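Local structure of ribosomal RNA small subunit methyltransferase Nep1 (Archaeoglobus fulgidus, 3O7B) at residues 94-99 and 226-231; 107-112 and 117-122. The protein probably methylates N1 of a specific pseudouridine in 16S rRNA, using S-adenosyl-L-methionine as methyl donor, during biogenesis of the small ribosomal subunit. All blocks are in the same frame, centred on the assembly; numbering follows the deposited sequence.

How the contacts relate
Contact 1 pairs two helices on one side of the central sheet, and contact 2 is a hairpin within that sheet; their centres lie about 14 Å apart. Helix 87-98 joins them, since it is followed in the chain by strand 105-111 and its side chains rest on that strand: L94 CD2 is 3.6 Å from V107 CG1, and L97 CD2 is 3.8 Å from V107 CG2. A polar tie is added by L98 O, 3.0 Å from R121 NH1, a probable hydrogen bond. Only contact 1 reaches the cofactor pocket, through V227; the V109 side chain of contact 2 stays about 13 Å from the bound S-adenosylhomocysteine.

Contact 1. Residues 94-99 and 226-231; sequences LLLLLD and YVTSRV. With SAH (S-adenosyl-L-homocysteine), chain C.
L96 meets S229 where segments 94-98 and 226-231 of helices 87-98 and 224-239 run nearly parallel, side by side on the sheet of this SPOUT-class methyltransferase. The CD2 methyl of L96 does the touching: it sits 3.7 Å from S229 CA and equally near S229 CB, reaching the backbone as well as the side chain. With CG anti to the backbone N (chi1 173°), the branch extends toward the neighbouring helix. Beside it, T228 CG2 is 4.5 Å from both L96 CD2 and L97 CB, a looser apolar approach. The segment axes come no nearer than 9.7 Å, at an angle of 10°; the shared surface is correspondingly small, and its closest approaches are between carbon atoms.

The polar ends of T228 and S229 are satisfied elsewhere. T228 OG1 hydrogen-bonds S224 O one turn earlier in its own helix, whereas S229 OG pairs with S229 OG of the second subunit, against which L96 also packs. The contact therefore borders the homodimer interface. Toward the sheet, L97 and T228 both rest on F32, which fills in beneath the two helices.

Further round helix 224-239, V227 belongs to the cofactor pocket. With chi1 at 174°, CG2 lies beside the backbone N, anti to the carbonyl carbon, and it is this methyl that meets the adenine of S-adenosylhomocysteine, 3.5 Å from its N9 and 3.6 Å from its C4.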
ATOM      1  N   LEU A  94      -3.491   2.241  -6.156  1.00 12.17           N
ATOM      2  CA  LEU A  94      -2.873   2.990  -7.253  1.00 12.36           C
ATOM      3  C   LEU A  94      -1.355   2.857  -7.228  1.00 12.24           C
ATOM      4  O   LEU A  94      -0.727   2.738  -8.270  1.00 12.60           O
ATOM      5  CB  LEU A  94      -3.223   4.473  -7.172  1.00 13.03           C
ATOM      6  CG  LEU A  94      -4.638   4.834  -7.628  1.00 12.47           C
ATOM      7  CD1 LEU A  94      -4.937   6.243  -7.152  1.00 13.55           C
ATOM      8  CD2 LEU A  94      -4.743   4.694  -9.142  1.00 14.12           C
ATOM      9  N   LEU A  95      -0.762   2.906  -6.028  1.00 12.21           N
ATOM     10  CA  LEU A  95       0.701   2.762  -5.968  1.00 12.41           C
ATOM     11  C   LEU A  95       1.140   1.450  -6.581  1.00 12.35           C
ATOM     12  O   LEU A  95       2.027   1.406  -7.423  1.00 13.06           O
ATOM     13  CB  LEU A  95       1.217   2.863  -4.532  1.00 11.98           C
ATOM     14  CG  LEU A  95       1.193   4.230  -3.863  1.00 13.16           C
ATOM     15  CD1 LEU A  95       1.802   4.114  -2.458  1.00 14.32           C
ATOM     16  CD2 LEU A  95       1.909   5.286  -4.695  1.00 16.43           C
ATOM     17  N   LEU A  96       0.505   0.357  -6.172  1.00 11.54           N
ATOM     18  CA  LEU A  96       0.887  -0.944  -6.680  1.00 12.27           C
ATOM     19  C   LEU A  96       0.684  -1.037  -8.188  1.00 11.96           C
ATOM     20  O   LEU A  96       1.554  -1.488  -8.921  1.00 12.81           O
ATOM     21  CB  LEU A  96       0.112  -2.049  -5.976  1.00 12.64           C
ATOM     22  CG  LEU A  96       0.303  -3.451  -6.541  1.00 13.26           C
ATOM     23  CD1 LEU A  96       1.809  -3.834  -6.604  1.00 13.93           C
ATOM     24  CD2 LEU A  96      -0.452  -4.420  -5.696  1.00 14.14           C
ATOM     25  N   LEU A  97      -0.505  -0.648  -8.639  1.00 12.93           N
ATOM     26  CA  LEU A  97      -0.813  -0.761 -10.048  1.00 12.60           C
ATOM     27  C   LEU A  97       0.176   0.031 -10.914  1.00 12.34           C
ATOM     28  O   LEU A  97       0.696  -0.483 -11.911  1.00 12.98           O
ATOM     29  CB  LEU A  97      -2.250  -0.267 -10.285  1.00 13.51           C
ATOM     30  CG  LEU A  97      -2.710  -0.464 -11.725  1.00 15.67           C
ATOM     31  CD1 LEU A  97      -2.811  -1.954 -12.103  1.00 17.23           C
ATOM     32  CD2 LEU A  97      -4.046   0.211 -11.920  1.00 16.61           C
ATOM     33  N   LEU A  98       0.447   1.272 -10.522  1.00 12.22           N
ATOM     34  CA  LEU A  98       1.310   2.118 -11.331  1.00 12.64           C
ATOM     35  C   LEU A  98       2.780   1.681 -11.280  1.00 13.34           C
ATOM     36  O   LEU A  98       3.561   2.052 -12.169  1.00 14.82           O
ATOM     37  CB  LEU A  98       1.129   3.579 -10.962  1.00 12.72           C
ATOM     38  CG  LEU A  98      -0.261   4.163 -11.290  1.00 15.49           C
ATOM     39  CD1 LEU A  98      -0.464   5.458 -10.514  1.00 17.28           C
ATOM     40  CD2 LEU A  98      -0.368   4.417 -12.763  1.00 17.44           C
ATOM     41  N   ASP A  99       3.131   0.886 -10.268  1.00 13.72           N
ATOM     42  CA  ASP A  99       4.487   0.295 -10.165  1.00 14.83           C
ATOM     43  C   ASP A  99       4.727  -0.822 -11.189  1.00 15.65           C
ATOM     44  O   ASP A  99       5.862  -1.268 -11.379  1.00 16.74           O
ATOM     45  CB  ASP A  99       4.709  -0.297  -8.761  1.00 14.93           C
ATOM     46  CG  ASP A  99       4.945   0.761  -7.668  1.00 16.24           C
ATOM     47  OD1 ASP A  99       5.172   1.966  -7.954  1.00 17.52           O
ATOM     48  OD2 ASP A  99       4.903   0.361  -6.466  1.00 17.34           O
ATOM     49  N   TYR A 226      -5.390  -6.523  -1.996  1.00 12.58           N
ATOM     50  CA  TYR A 226      -5.120  -7.892  -2.369  1.00 12.44           C
ATOM     51  C   TYR A 226      -5.693  -8.249  -3.757  1.00 11.60           C
ATOM     52  O   TYR A 226      -5.039  -8.883  -4.573  1.00 11.84           O
ATOM     53  CB  TYR A 226      -5.635  -8.865  -1.291  1.00 13.74           C
ATOM     54  CG  TYR A 226      -5.381 -10.285  -1.687  1.00 15.33           C
ATOM     55  CD1 TYR A 226      -4.103 -10.860  -1.523  1.00 16.09           C
ATOM     56  CD2 TYR A 226      -6.380 -11.041  -2.283  1.00 17.13           C
ATOM     57  CE1 TYR A 226      -3.858 -12.177  -1.931  1.00 17.02           C
ATOM     58  CE2 TYR A 226      -6.149 -12.358  -2.690  1.00 18.95           C
ATOM     59  CZ  TYR A 226      -4.883 -12.916  -2.512  1.00 18.23           C
ATOM     60  OH  TYR A 226      -4.679 -14.220  -2.918  1.00 19.56           O
ATOM     61  N   VAL A 227      -6.925  -7.806  -4.018  1.00 11.82           N
ATOM     62  CA  VAL A 227      -7.557  -8.056  -5.314  1.00 12.20           C
ATOM     63  C   VAL A 227      -6.771  -7.377  -6.432  1.00 10.87           C
ATOM     64  O   VAL A 227      -6.487  -7.979  -7.461  1.00 11.58           O
ATOM     65  CB  VAL A 227      -9.022  -7.578  -5.299  1.00 12.30           C
ATOM     66  CG1 VAL A 227      -9.627  -7.691  -6.688  1.00 14.36           C
ATOM     67  CG2 VAL A 227      -9.831  -8.431  -4.315  1.00 14.02           C
ATOM     68  N   THR A 228      -6.353  -6.137  -6.187  1.00 11.02           N
ATOM     69  CA  THR A 228      -5.504  -5.437  -7.155  1.00 11.70           C
ATOM     70  C   THR A 228      -4.230  -6.236  -7.448  1.00 11.56           C
ATOM     71  O   THR A 228      -3.847  -6.427  -8.594  1.00 12.11           O
ATOM     72  CB  THR A 228      -5.138  -4.027  -6.659  1.00 11.35           C
ATOM     73  OG1 THR A 228      -6.345  -3.269  -6.450  1.00 12.39           O
ATOM     74  CG2 THR A 228      -4.286  -3.294  -7.677  1.00 12.09           C
ATOM     75  N   SER A 229      -3.584  -6.696  -6.375  1.00 11.98           N
ATOM     76  CA  SER A 229      -2.358  -7.483  -6.516  1.00 12.93           C
ATOM     77  C   SER A 229      -2.573  -8.763  -7.330  1.00 12.65           C
ATOM     78  O   SER A 229      -1.834  -9.056  -8.283  1.00 12.74           O
ATOM     79  CB  SER A 229      -1.840  -7.820  -5.120  1.00 12.50           C
ATOM     80  OG  SER A 229      -0.691  -8.660  -5.212  1.00 15.26           O
ATOM     81  N   ARG A 230      -3.588  -9.543  -6.960  1.00 13.29           N
ATOM     82  CA  ARG A 230      -3.853 -10.807  -7.642  1.00 15.08           C
ATOM     83  C   ARG A 230      -4.231 -10.589  -9.102  1.00 14.70           C
ATOM     84  O   ARG A 230      -3.726 -11.279  -9.984  1.00 15.85           O
ATOM     85  CB  ARG A 230      -4.937 -11.595  -6.922  1.00 16.87           C
ATOM     86  CG  ARG A 230      -5.158 -12.970  -7.527  1.00 21.25           C
ATOM     87  CD  ARG A 230      -5.449 -13.980  -6.428  1.00 27.74           C
ATOM     88  NE  ARG A 230      -6.159 -15.155  -6.928  1.00 33.33           N
ATOM     89  CZ  ARG A 230      -6.859 -15.983  -6.156  1.00 36.59           C
ATOM     90  NH1 ARG A 230      -6.934 -15.772  -4.841  1.00 37.41           N
ATOM     91  NH2 ARG A 230      -7.485 -17.025  -6.700  1.00 38.80           N
ATOM     92  N   VAL A 231      -5.103  -9.611  -9.358  1.00 14.39           N
ATOM     93  CA  VAL A 231      -5.517  -9.380 -10.731  1.00 15.12           C
ATOM     94  C   VAL A 231      -4.376  -8.840 -11.586  1.00 14.85           C
ATOM     95  O   VAL A 231      -4.193  -9.254 -12.729  1.00 14.85           O
ATOM     96  CB  VAL A 231      -6.747  -8.461 -10.780  1.00 15.15           C
ATOM     97  CG1 VAL A 231      -7.157  -8.168 -12.219  1.00 16.62           C
ATOM     98  CG2 VAL A 231      -7.940  -9.104 -10.038  1.00 16.28           C
TER
HETATM   99  N   SAH C 301     -18.128  -5.633  -0.701  1.00 36.55           N
HETATM  100  CA  SAH C 301     -17.008  -5.725   0.281  1.00 36.37           C
HETATM  101  CB  SAH C 301     -16.440  -4.336   0.538  1.00 36.18           C
HETATM  102  CG  SAH C 301     -15.426  -3.897  -0.515  1.00 34.05           C
HETATM  103  SD  SAH C 301     -14.013  -5.033  -0.662  1.00 30.06           S
HETATM  104  C   SAH C 301     -17.440  -6.383   1.588  1.00 36.98           C
HETATM  105  O   SAH C 301     -18.570  -6.865   1.702  1.00 37.52           O
HETATM  106  C5' SAH C 301     -13.034  -4.295  -1.998  1.00 25.07           C
HETATM  107  C4' SAH C 301     -13.223  -4.834  -3.411  1.00 22.67           C
HETATM  108  O4' SAH C 301     -12.499  -6.032  -3.620  1.00 20.85           O
HETATM  109  C3' SAH C 301     -14.648  -5.213  -3.768  1.00 20.99           C
HETATM  110  O3' SAH C 301     -15.432  -4.083  -4.061  1.00 20.37           O
HETATM  111  C2' SAH C 301     -14.425  -6.110  -4.958  1.00 19.54           C
HETATM  112  O2' SAH C 301     -14.168  -5.333  -6.132  1.00 18.24           O
HETATM  113  C1' SAH C 301     -13.148  -6.841  -4.589  1.00 21.32           C
HETATM  114  N9  SAH C 301     -13.319  -8.185  -3.975  1.00 21.03           N
HETATM  115  C8  SAH C 301     -13.410  -8.489  -2.636  1.00 21.83           C
HETATM  116  N7  SAH C 301     -13.513  -9.838  -2.508  1.00 20.12           N
HETATM  117  C5  SAH C 301     -13.456 -10.391  -3.737  1.00 19.73           C
HETATM  118  C6  SAH C 301     -13.518 -11.703  -4.190  1.00 20.96           C
HETATM  119  N6  SAH C 301     -13.650 -12.731  -3.334  1.00 22.94           N
HETATM  120  N1  SAH C 301     -13.430 -11.962  -5.537  1.00 21.85           N
HETATM  121  C2  SAH C 301     -13.310 -10.926  -6.445  1.00 20.65           C
HETATM  122  N3  SAH C 301     -13.257  -9.627  -5.990  1.00 20.80           N
HETATM  123  C4  SAH C 301     -13.341  -9.359  -4.668  1.00 19.72           C

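Contact 2. Residues 107-112 and 117-122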
ATOM      1  N   VAL A 107      -5.596   4.106 -16.500  1.00 14.18           N
ATOM      2  CA  VAL A 107      -6.038   4.053 -15.111  1.00 13.81           C
ATOM      3  C   VAL A 107      -7.050   5.135 -14.811  1.00 13.39           C
ATOM      4  O   VAL A 107      -6.822   6.320 -15.100  1.00 13.79           O
ATOM      5  CB  VAL A 107      -4.831   4.212 -14.147  1.00 13.80           C
ATOM      6  CG1 VAL A 107      -5.286   4.229 -12.696  1.00 14.89           C
ATOM      7  CG2 VAL A 107      -3.853   3.098 -14.388  1.00 15.83           C
ATOM      8  N   TYR A 108      -8.191   4.727 -14.250  1.00 12.33           N
ATOM      9  CA  TYR A 108      -9.227   5.646 -13.839  1.00 11.92           C
ATOM     10  C   TYR A 108      -9.649   5.401 -12.417  1.00 11.43           C
ATOM     11  O   TYR A 108      -9.596   4.258 -11.932  1.00 11.70           O
ATOM     12  CB  TYR A 108     -10.486   5.482 -14.710  1.00 13.64           C
ATOM     13  CG  TYR A 108     -10.282   5.812 -16.164  1.00 14.63           C
ATOM     14  CD1 TYR A 108     -10.488   7.108 -16.620  1.00 15.21           C
ATOM     15  CD2 TYR A 108      -9.861   4.848 -17.067  1.00 15.48           C
ATOM     16  CE1 TYR A 108     -10.315   7.429 -17.957  1.00 17.85           C
ATOM     17  CE2 TYR A 108      -9.692   5.164 -18.416  1.00 17.24           C
ATOM     18  CZ  TYR A 108      -9.921   6.465 -18.838  1.00 18.92           C
ATOM     19  OH  TYR A 108      -9.754   6.830 -20.167  1.00 23.01           O
ATOM     20  N   VAL A 109     -10.104   6.465 -11.768  1.00 11.83           N
ATOM     21  CA  VAL A 109     -10.697   6.368 -10.452  1.00 12.46           C
ATOM     22  C   VAL A 109     -12.106   6.953 -10.556  1.00 13.21           C
ATOM     23  O   VAL A 109     -12.278   8.093 -10.993  1.00 13.97           O
ATOM     24  CB  VAL A 109      -9.870   7.135  -9.390  1.00 13.11           C
ATOM     25  CG1 VAL A 109     -10.581   7.117  -8.030  1.00 13.49           C
ATOM     26  CG2 VAL A 109      -8.475   6.537  -9.264  1.00 13.77           C
ATOM     27  N   HIS A 110     -13.110   6.147 -10.211  1.00 12.81           N
ATOM     28  CA  HIS A 110     -14.485   6.593 -10.101  1.00 12.69           C
ATOM     29  C   HIS A 110     -14.743   6.789  -8.621  1.00 13.15           C
ATOM     30  O   HIS A 110     -14.476   5.876  -7.823  1.00 13.18           O
ATOM     31  CB  HIS A 110     -15.369   5.502 -10.729  1.00 12.95           C
ATOM     32  CG  HIS A 110     -16.788   5.482 -10.261  1.00 13.82           C
ATOM     33  ND1 HIS A 110     -17.800   6.233 -10.832  1.00 17.58           N
ATOM     34  CD2 HIS A 110     -17.366   4.720  -9.305  1.00 11.45           C
ATOM     35  CE1 HIS A 110     -18.939   5.938 -10.222  1.00 13.25           C
ATOM     36  NE2 HIS A 110     -18.703   5.027  -9.294  1.00 18.13           N
ATOM     37  N   THR A 111     -15.202   7.964  -8.227  1.00 13.26           N
ATOM     38  CA  THR A 111     -15.407   8.232  -6.806  1.00 14.66           C
ATOM     39  C   THR A 111     -16.828   7.865  -6.360  1.00 15.63           C
ATOM     40  O   THR A 111     -17.722   7.644  -7.201  1.00 15.72           O
ATOM     41  CB  THR A 111     -15.142   9.693  -6.436  1.00 14.61           C
ATOM     42  OG1 THR A 111     -16.223  10.490  -6.944  1.00 15.44           O
ATOM     43  CG2 THR A 111     -13.830  10.184  -7.018  1.00 16.20           C
ATOM     44  N   LEU A 112     -17.025   7.825  -5.042  1.00 16.49           N
ATOM     45  CA  LEU A 112     -18.342   7.568  -4.443  1.00 18.43           C
ATOM     46  C   LEU A 112     -19.404   8.523  -4.929  1.00 19.57           C
ATOM     47  O   LEU A 112     -20.589   8.185  -4.883  1.00 21.16           O
ATOM     48  CB  LEU A 112     -18.277   7.715  -2.930  1.00 20.09           C
ATOM     49  CG  LEU A 112     -17.679   6.565  -2.157  1.00 22.27           C
ATOM     50  CD1 LEU A 112     -17.446   7.016  -0.723  1.00 22.56           C
ATOM     51  CD2 LEU A 112     -18.619   5.368  -2.213  1.00 24.04           C
ATOM     52  N   ILE A 117     -11.836  10.387 -12.500  1.00 13.23           N
ATOM     53  CA  ILE A 117     -10.478  10.911 -12.531  1.00 13.05           C
ATOM     54  C   ILE A 117      -9.623  10.019 -13.408  1.00 13.74           C
ATOM     55  O   ILE A 117      -9.589   8.789 -13.245  1.00 14.01           O
ATOM     56  CB  ILE A 117      -9.892  10.958 -11.100  1.00 12.57           C
ATOM     57  CG1 ILE A 117     -10.723  11.854 -10.189  1.00 13.54           C
ATOM     58  CG2 ILE A 117      -8.404  11.350 -11.132  1.00 13.58           C
ATOM     59  CD1 ILE A 117     -10.518  11.596  -8.693  1.00 15.42           C
ATOM     60  N   TRP A 118      -8.937  10.627 -14.365  1.00 13.98           N
ATOM     61  CA  TRP A 118      -7.997   9.917 -15.200  1.00 14.43           C
ATOM     62  C   TRP A 118      -6.590  10.128 -14.621  1.00 14.25           C
ATOM     63  O   TRP A 118      -6.234  11.269 -14.286  1.00 13.94           O
ATOM     64  CB  TRP A 118      -8.076  10.458 -16.638  1.00 15.54           C
ATOM     65  CG  TRP A 118      -7.041   9.895 -17.559  1.00 17.57           C
ATOM     66  CD1 TRP A 118      -7.051   8.669 -18.145  1.00 21.02           C
ATOM     67  CD2 TRP A 118      -5.847  10.549 -18.020  1.00 17.53           C
ATOM     68  NE1 TRP A 118      -5.934   8.503 -18.926  1.00 21.80           N
ATOM     69  CE2 TRP A 118      -5.180   9.647 -18.871  1.00 18.68           C
ATOM     70  CE3 TRP A 118      -5.275  11.805 -17.786  1.00 20.03           C
ATOM     71  CZ2 TRP A 118      -3.971   9.958 -19.510  1.00 18.80           C
ATOM     72  CZ3 TRP A 118      -4.053  12.109 -18.408  1.00 20.20           C
ATOM     73  CH2 TRP A 118      -3.427  11.190 -19.264  1.00 19.61           C
ATOM     74  N   VAL A 119      -5.829   9.042 -14.502  1.00 13.38           N
ATOM     75  CA  VAL A 119      -4.446   9.079 -14.021  1.00 13.42           C
ATOM     76  C   VAL A 119      -3.534   8.618 -15.147  1.00 13.75           C
ATOM     77  O   VAL A 119      -3.596   7.468 -15.563  1.00 15.24           O
ATOM     78  CB  VAL A 119      -4.246   8.184 -12.753  1.00 14.09           C
ATOM     79  CG1 VAL A 119      -2.825   8.333 -12.220  1.00 13.49           C
ATOM     80  CG2 VAL A 119      -5.245   8.548 -11.656  1.00 14.22           C
ATOM     81  N   ASN A 120      -2.697   9.528 -15.665  1.00 13.90           N
ATOM     82  CA  ASN A 120      -1.711   9.185 -16.668  1.00 14.57           C
ATOM     83  C   ASN A 120      -0.886   7.999 -16.192  1.00 15.20           C
ATOM     84  O   ASN A 120      -0.442   7.958 -15.046  1.00 15.05           O
ATOM     85  CB  ASN A 120      -0.824  10.422 -16.884  1.00 14.86           C
ATOM     86  CG  ASN A 120       0.136  10.298 -18.063  1.00 15.70           C
ATOM     87  OD1 ASN A 120       0.693   9.245 -18.348  1.00 17.75           O
ATOM     88  ND2 ASN A 120       0.361  11.436 -18.734  1.00 17.76           N
ATOM     89  N   ARG A 121      -0.698   7.027 -17.075  1.00 16.27           N
ATOM     90  CA  ARG A 121       0.023   5.822 -16.743  1.00 17.57           C
ATOM     91  C   ARG A 121       1.423   6.139 -16.234  1.00 17.72           C
ATOM     92  O   ARG A 121       1.975   5.380 -15.443  1.00 19.45           O
ATOM     93  CB  ARG A 121       0.029   4.856 -17.950  1.00 17.82           C
ATOM     94  CG  ARG A 121       0.730   3.526 -17.714  1.00 18.54           C
ATOM     95  CD  ARG A 121       0.051   2.706 -16.615  1.00 20.07           C
ATOM     96  NE  ARG A 121       0.796   1.499 -16.276  1.00 20.04           N
ATOM     97  CZ  ARG A 121       1.800   1.462 -15.399  1.00 21.06           C
ATOM     98  NH1 ARG A 121       2.192   2.577 -14.763  1.00 19.21           N
ATOM     99  NH2 ARG A 121       2.395   0.305 -15.147  1.00 22.47           N
ATOM    100  N   GLU A 122       1.981   7.269 -16.660  1.00 18.64           N
ATOM    101  CA  GLU A 122       3.339   7.634 -16.272  1.00 19.76           C
ATOM    102  C   GLU A 122       3.451   8.455 -14.972  1.00 19.05           C
ATOM    103  O   GLU A 122       4.548   8.803 -14.527  1.00 19.82           O
ATOM    104  CB  GLU A 122       4.072   8.268 -17.463  1.00 20.92           C
ATOM    105  CG  GLU A 122       4.214   7.311 -18.681  1.00 25.58           C
ATOM    106  CD  GLU A 122       4.897   5.975 -18.359  1.00 29.65           C
ATOM    107  OE1 GLU A 122       5.901   5.958 -17.611  1.00 31.96           O
ATOM    108  OE2 GLU A 122       4.441   4.928 -18.871  1.00 32.75           O
TER
HETATM  109  O   HOH W   1      -4.074   6.231 -17.956  1.00 21.37           O
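V107, V109, I117 and V119 put their side chains on one face of an antiparallel beta hairpin. V109 CB and I117 CB face each other at 4.2 Å, V107 CG1 packs against V119 CB, and the T111 and I117 side chains cross at about a right angle, CG2 against CD1.

On the other face Y108 and W118 form a non-hydrogen-bonded pair. Y108 CE1 comes to the edge of the indole, near its plane and 3.5 Å from W118 CD1; the phenol and the five-membered ring lie at 58°. In W118, chi1 174° swings the indole out from the strand and chi2 77° turns its CD1 edge to the tyrosine. The Y108 hydroxyl bonds E106 OE1, while W118 NE1 makes a weak bond to E106 OE2, tying both aromatics to one carboxylate. A leucine at Y108 would probably leave the CD1 edge of W118 less well packed and E106 OE1 without its hydroxyl partner.

Between these faces, V109 and I117 exchange two nearly straight hydrogen bonds, N to O, each 2.8 Å long and in the carbonyl plane. V119 N adds another to V107 O at 3.0 Å. Beyond it a water accepts from V107 N and donates to V119 O, and N120 OD1 closes an Asx turn on E122 N.

The hairpin lies inside the mixed sheet: strand 105-111 is flanked by strand 28-35, and strand 116-119 by strand 150-156, while helix 87-98 covers V107 and V109.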